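Sugar fermentation stimulation protein homolog (Pyrococcus furiosus, PDB 4DA2) probably binds DNA, and joins an OB-fold domain to a PD-(D/E)xK nuclease-like domain that holds calcium ions. Local coordinates at residues G176-P186 / Y223-I231. The protein carries 1 engineered substitution. Numbering follows the deposited sequence.
Sequences GALPNVSKFKP and YRGELGVEI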
ATOM      1  N   GLY A 176      -0.808  -5.026   3.127  1.00  9.14           N
ATOM      2  CA  GLY A 176      -0.644  -6.342   2.491  1.00 11.78           C
ATOM      3  C   GLY A 176      -1.875  -6.595   1.654  1.00 15.82           C
ATOM      4  O   GLY A 176      -2.727  -7.449   1.984  1.00 13.54           O
ATOM      5  N   ALA A 177      -1.987  -5.822   0.572  1.00 18.28           N
ATOM      6  CA  ALA A 177      -3.138  -5.873  -0.327  1.00 14.33           C
ATOM      7  C   ALA A 177      -3.105  -7.052  -1.307  1.00 12.26           C
ATOM      8  O   ALA A 177      -3.389  -6.883  -2.514  1.00 16.60           O
ATOM      9  CB  ALA A 177      -3.283  -4.546  -1.102  1.00 18.58           C
ATOM     10  N   LEU A 178      -2.753  -8.233  -0.782  1.00 13.22           N
ATOM     11  CA  LEU A 178      -2.760  -9.498  -1.524  1.00 14.08           C
ATOM     12  C   LEU A 178      -3.767 -10.403  -0.847  1.00 14.27           C
ATOM     13  O   LEU A 178      -3.829 -10.416   0.374  1.00 17.89           O
ATOM     14  CB  LEU A 178      -1.403 -10.217  -1.347  1.00 23.93           C
ATOM     15  CG  LEU A 178      -0.117  -9.673  -1.953  1.00 35.23           C
ATOM     16  CD1 LEU A 178       1.026 -10.538  -1.533  1.00 21.24           C
ATOM     17  CD2 LEU A 178      -0.183  -9.590  -3.466  1.00 29.81           C
ATOM     18  N   PRO A 179      -4.514 -11.201  -1.625  1.00 16.27           N
ATOM     19  CA  PRO A 179      -5.313 -12.249  -0.987  1.00 13.72           C
ATOM     20  C   PRO A 179      -4.375 -13.340  -0.448  1.00 14.61           C
ATOM     21  O   PRO A 179      -3.201 -13.435  -0.858  1.00 17.44           O
ATOM     22  CB  PRO A 179      -6.161 -12.805  -2.151  1.00 22.37           C
ATOM     23  CG  PRO A 179      -5.282 -12.567  -3.378  1.00 20.59           C
ATOM     24  CD  PRO A 179      -4.602 -11.247  -3.103  1.00 24.58           C
ATOM     25  N   ASN A 180      -4.894 -14.130   0.485  1.00 15.53           N
ATOM     26  CA  ASN A 180      -4.207 -15.310   1.048  1.00 24.70           C
ATOM     27  C   ASN A 180      -2.799 -15.056   1.589  1.00 25.56           C
ATOM     28  O   ASN A 180      -1.851 -15.761   1.267  1.00 28.44           O
ATOM     29  CB  ASN A 180      -4.206 -16.487   0.054  1.00 26.63           C
ATOM     30  CG  ASN A 180      -5.593 -16.800  -0.456  1.00 25.89           C
ATOM     31  OD1 ASN A 180      -6.071 -16.159  -1.393  1.00 46.61           O
ATOM     32  ND2 ASN A 180      -6.275 -17.744   0.192  1.00 33.84           N
ATOM     33  N   VAL A 181      -2.672 -14.027   2.406  1.00 24.23           N
ATOM     34  CA  VAL A 181      -1.477 -13.850   3.198  1.00 18.59           C
ATOM     35  C   VAL A 181      -1.965 -13.631   4.614  1.00 17.81           C
ATOM     36  O   VAL A 181      -3.067 -13.111   4.814  1.00 15.09           O
ATOM     37  CB  VAL A 181      -0.592 -12.632   2.728  1.00 19.66           C
ATOM     38  CG1 VAL A 181       0.168 -12.947   1.434  1.00 22.15           C
ATOM     39  CG2 VAL A 181      -1.420 -11.343   2.622  1.00 19.69           C
ATOM     40  N   SER A 182      -1.181 -14.085   5.592  1.00 16.47           N
ATOM     41  CA  SER A 182      -1.576 -13.973   7.001  1.00 21.19           C
ATOM     42  C   SER A 182      -0.507 -13.302   7.844  1.00 22.56           C
ATOM     43  O   SER A 182      -0.701 -13.056   9.056  1.00 19.50           O
ATOM     44  CB  SER A 182      -1.826 -15.370   7.585  1.00 16.77           C
ATOM     45  OG  SER A 182      -0.654 -16.149   7.404  1.00 16.59           O
ATOM     46  N   LYS A 183       0.632 -13.054   7.221  1.00 15.11           N
ATOM     47  CA  LYS A 183       1.815 -12.486   7.893  1.00 12.57           C
ATOM     48  C   LYS A 183       2.492 -11.413   7.054  1.00 16.79           C
ATOM     49  O   LYS A 183       2.191 -11.276   5.880  1.00 17.12           O
ATOM     50  CB  LYS A 183       2.840 -13.590   8.220  1.00 17.18           C
ATOM     51  CG  LYS A 183       2.290 -14.668   9.152  1.00 23.91           C
ATOM     52  CD  LYS A 183       3.395 -15.604   9.625  1.00 28.77           C
ATOM     53  CE  LYS A 183       3.681 -16.682   8.597  1.00 35.43           C
ATOM     54  NZ  LYS A 183       2.707 -17.799   8.678  1.00 43.73           N
ATOM     55  N   PHE A 184       3.358 -10.633   7.695  1.00 13.50           N
ATOM     56  CA  PHE A 184       4.217  -9.674   7.023  1.00  9.53           C
ATOM     57  C   PHE A 184       5.667  -9.834   7.450  1.00 15.24           C
ATOM     58  O   PHE A 184       5.918 -10.030   8.630  1.00 15.90           O
ATOM     59  CB  PHE A 184       3.755  -8.203   7.316  1.00 11.08           C
ATOM     60  CG  PHE A 184       4.789  -7.181   6.901  1.00 14.98           C
ATOM     61  CD1 PHE A 184       4.821  -6.682   5.595  1.00  8.62           C
ATOM     62  CD2 PHE A 184       5.801  -6.803   7.783  1.00 15.25           C
ATOM     63  CE1 PHE A 184       5.849  -5.790   5.207  1.00 13.03           C
ATOM     64  CE2 PHE A 184       6.797  -5.907   7.416  1.00 12.18           C
ATOM     65  CZ  PHE A 184       6.829  -5.400   6.111  1.00 14.83           C
ATOM     66  N   LYS A 185       6.627  -9.709   6.522  1.00  8.96           N
ATOM     67  CA  LYS A 185       8.029  -9.460   6.882  1.00 13.35           C
ATOM     68  C   LYS A 185       8.730  -8.610   5.829  1.00 14.67           C
ATOM     69  O   LYS A 185       8.302  -8.620   4.673  1.00 16.65           O
ATOM     70  CB  LYS A 185       8.790 -10.778   7.084  1.00 12.37           C
ATOM     71  CG  LYS A 185       8.932 -11.595   5.816  1.00 17.34           C
ATOM     72  CD  LYS A 185       9.529 -12.959   6.149  1.00 19.17           C
ATOM     73  CE  LYS A 185       9.688 -13.786   4.873  1.00 21.79           C
ATOM     74  NZ  LYS A 185      10.326 -15.117   5.174  1.00 28.89           N
ATOM     75  N   PRO A 186       9.789  -7.874   6.221  1.00 15.19           N
ATOM     76  CA  PRO A 186      10.603  -7.180   5.209  1.00 12.59           C
ATOM     77  C   PRO A 186      11.279  -8.172   4.261  1.00 18.35           C
ATOM     78  O   PRO A 186      11.630  -9.291   4.655  1.00 15.41           O
ATOM     79  CB  PRO A 186      11.655  -6.430   6.014  1.00 15.21           C
ATOM     80  CG  PRO A 186      11.188  -6.470   7.473  1.00 17.51           C
ATOM     81  CD  PRO A 186      10.300  -7.674   7.594  1.00 13.75           C
ATOM     82  N   TYR A 223     -11.290  -5.992   4.020  1.00 13.45           N
ATOM     83  CA  TYR A 223     -10.256  -5.871   5.023  1.00 17.11           C
ATOM     84  C   TYR A 223     -10.293  -7.162   5.823  1.00 16.02           C
ATOM     85  O   TYR A 223     -11.306  -7.456   6.455  1.00 19.12           O
ATOM     86  CB  TYR A 223     -10.540  -4.633   5.910  1.00 11.96           C
ATOM     87  CG  TYR A 223      -9.697  -4.560   7.173  1.00 19.98           C
ATOM     88  CD1 TYR A 223      -8.296  -4.751   7.136  1.00 16.06           C
ATOM     89  CD2 TYR A 223     -10.293  -4.315   8.413  1.00 20.69           C
ATOM     90  CE1 TYR A 223      -7.529  -4.689   8.295  1.00 23.21           C
ATOM     91  CE2 TYR A 223      -9.518  -4.246   9.586  1.00 20.04           C
ATOM     92  CZ  TYR A 223      -8.144  -4.437   9.511  1.00 23.51           C
ATOM     93  OH  TYR A 223      -7.383  -4.381  10.664  1.00 21.40           O
ATOM     94  N   ARG A 224      -9.205  -7.939   5.765  1.00 15.87           N
ATOM     95  CA  ARG A 224      -9.147  -9.252   6.391  1.00 18.06           C
ATOM     96  C   ARG A 224      -8.696  -9.188   7.868  1.00 17.10           C
ATOM     97  O   ARG A 224      -8.857 -10.159   8.600  1.00 28.03           O
ATOM     98  CB  ARG A 224      -8.278 -10.224   5.579  1.00 23.15           C
ATOM     99  CG  ARG A 224      -8.820 -10.563   4.153  1.00 17.88           C
ATOM    100  CD  ARG A 224      -8.089 -11.802   3.575  1.00 17.59           C
ATOM    101  NE  ARG A 224      -6.636 -11.664   3.669  1.00 20.24           N
ATOM    102  CZ  ARG A 224      -5.894 -10.922   2.850  1.00 23.77           C
ATOM    103  NH1 ARG A 224      -6.457 -10.269   1.841  1.00 19.85           N
ATOM    104  NH2 ARG A 224      -4.581 -10.836   3.031  1.00 18.63           N
ATOM    105  N   GLY A 225      -8.192  -8.035   8.293  1.00 20.31           N
ATOM    106  CA  GLY A 225      -7.666  -7.851   9.641  1.00 21.76           C
ATOM    107  C   GLY A 225      -6.156  -7.662   9.609  1.00 21.80           C
ATOM    108  O   GLY A 225      -5.551  -7.456   8.530  1.00 19.75           O
ATOM    109  N   GLU A 226      -5.523  -7.773  10.775  1.00 13.68           N
ATOM    110  CA  GLU A 226      -4.072  -7.587  10.816  1.00 17.78           C
ATOM    111  C   GLU A 226      -3.294  -8.838  10.426  1.00 16.53           C
ATOM    112  O   GLU A 226      -3.762  -9.972  10.590  1.00 18.71           O
ATOM    113  CB  GLU A 226      -3.608  -7.121  12.197  1.00 18.54           C
ATOM    114  CG  GLU A 226      -4.105  -5.756  12.582  1.00 23.84           C
ATOM    115  CD  GLU A 226      -3.594  -5.335  13.962  1.00 25.46           C
ATOM    116  OE1 GLU A 226      -2.365  -5.470  14.222  1.00 29.61           O
ATOM    117  OE2 GLU A 226      -4.407  -4.826  14.757  1.00 26.90           O
ATOM    118  N   LEU A 227      -2.079  -8.627   9.936  1.00 16.40           N
ATOM    119  CA  LEU A 227      -1.172  -9.709   9.600  1.00 17.03           C
ATOM    120  C   LEU A 227      -0.146  -9.811  10.730  1.00 13.20           C
ATOM    121  O   LEU A 227       0.186  -8.791  11.371  1.00 14.25           O
ATOM    122  CB  LEU A 227      -0.443  -9.416   8.279  1.00 22.50           C
ATOM    123  CG  LEU A 227      -1.285  -9.067   7.033  1.00 20.81           C
ATOM    124  CD1 LEU A 227      -0.378  -8.692   5.859  1.00 15.53           C
ATOM    125  CD2 LEU A 227      -2.175 -10.237   6.659  1.00 13.95           C
ATOM    126  N   GLY A 228       0.356 -11.022  10.959  1.00 18.74           N
ATOM    127  CA  GLY A 228       1.378 -11.238  11.974  1.00 22.04           C
ATOM    128  C   GLY A 228       2.703 -10.667  11.504  1.00 16.44           C
ATOM    129  O   GLY A 228       3.240 -11.103  10.509  1.00 19.65           O
ATOM    130  N   VAL A 229       3.206  -9.687  12.252  1.00 13.58           N
ATOM    131  CA  VAL A 229       4.417  -8.961  11.935  1.00 12.08           C
ATOM    132  C   VAL A 229       5.677  -9.660  12.428  1.00 23.92           C
ATOM    133  O   VAL A 229       5.801  -9.970  13.622  1.00 18.63           O
ATOM    134  CB  VAL A 229       4.349  -7.540  12.532  1.00 14.83           C
ATOM    135  CG1 VAL A 229       5.646  -6.813  12.315  1.00 20.15           C
ATOM    136  CG2 VAL A 229       3.173  -6.745  11.883  1.00 14.48           C
ATOM    137  N   GLU A 230       6.601  -9.898  11.504  1.00 14.56           N
ATOM    138  CA  GLU A 230       7.975 -10.331  11.838  1.00 19.70           C
ATOM    139  C   GLU A 230       8.977  -9.291  11.339  1.00 21.75           C
ATOM    140  O   GLU A 230       8.898  -8.829  10.186  1.00 27.28           O
ATOM    141  CB  GLU A 230       8.302 -11.692  11.208  1.00 17.34           C
ATOM    142  CG  GLU A 230       7.332 -12.779  11.611  1.00 19.55           C
ATOM    143  CD  GLU A 230       7.645 -14.111  10.977  1.00 17.52           C
ATOM    144  OE1 GLU A 230       8.715 -14.268  10.384  1.00 28.89           O
ATOM    145  OE2 GLU A 230       6.767 -15.000  11.080  1.00 28.20           O
ATOM    146  N   ILE A 231       9.911  -8.909  12.199  1.00 15.94           N
ATOM    147  CA  ILE A 231      10.929  -7.904  11.835  1.00 19.72           C
ATOM    148  C   ILE A 231      12.304  -8.436  12.229  1.00 33.55           C
ATOM    149  O   ILE A 231      13.299  -8.196  11.553  1.00 25.21           O
ATOM    150  CB  ILE A 231      10.648  -6.510  12.501  1.00 16.85           C
ATOM    151  CG1 ILE A 231       9.244  -5.968  12.169  1.00 22.53           C
ATOM    152  CG2 ILE A 231      11.721  -5.515  12.176  1.00 18.43           C
ATOM    153  CD1 ILE A 231       9.009  -5.470  10.723  1.00 22.22           C
ATOM    154  OXT ILE A 231      12.452  -9.155  13.221  1.00 27.41           O
TER
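R224 reaches into the loop that L178 and V181 help to form and ties it together through backbone carbonyls. A bend at chi3 (-51°) turns its guanidinium so that L178 O lies at the edge, taking weak bonds from both NH1 and NH2, the shorter being NH2 to L178 O at 2.8 Å. NH2 also gives a straighter bond to V181 O, 3.3 Å long with 156° at the hydrogen, while the backbone N of N180 sits over the centre of one guanidinium face. H214 ND1 takes a further bond from NH1. A leucine in place of R224 would probably leave the carbonyls of L178 and V181 without these donors and the loop freer to shift. L227 comes next, its fork pushed against backbone: CD2 lies 3.5 Å from V181 O, and CD1 lies beside K183 O and the CA of G176. G228 and V229 then pair in parallel with K183 and F184. G228 N bonds to S182 O, F184 N to G228 O at 2.9 Å, and E230 N to F184 O. The extended chain of E230 passes slantwise over that of K183, its OE2 3.7 Å from K183 CD, and that oxygen bonds to Y142 OH. At the C-terminus, I231 puts CD1 at the ring edge of F184, 4.0 Å from CE2, and equally close to P186 CG. Strand 183-186 thus lies between 220-229 and 142-145 in the mixed sheet of the PD-(D/E)xK-type domain; F184 stacks on F174 of strand 169-176, and helix 192-204 packs against P186 and I231.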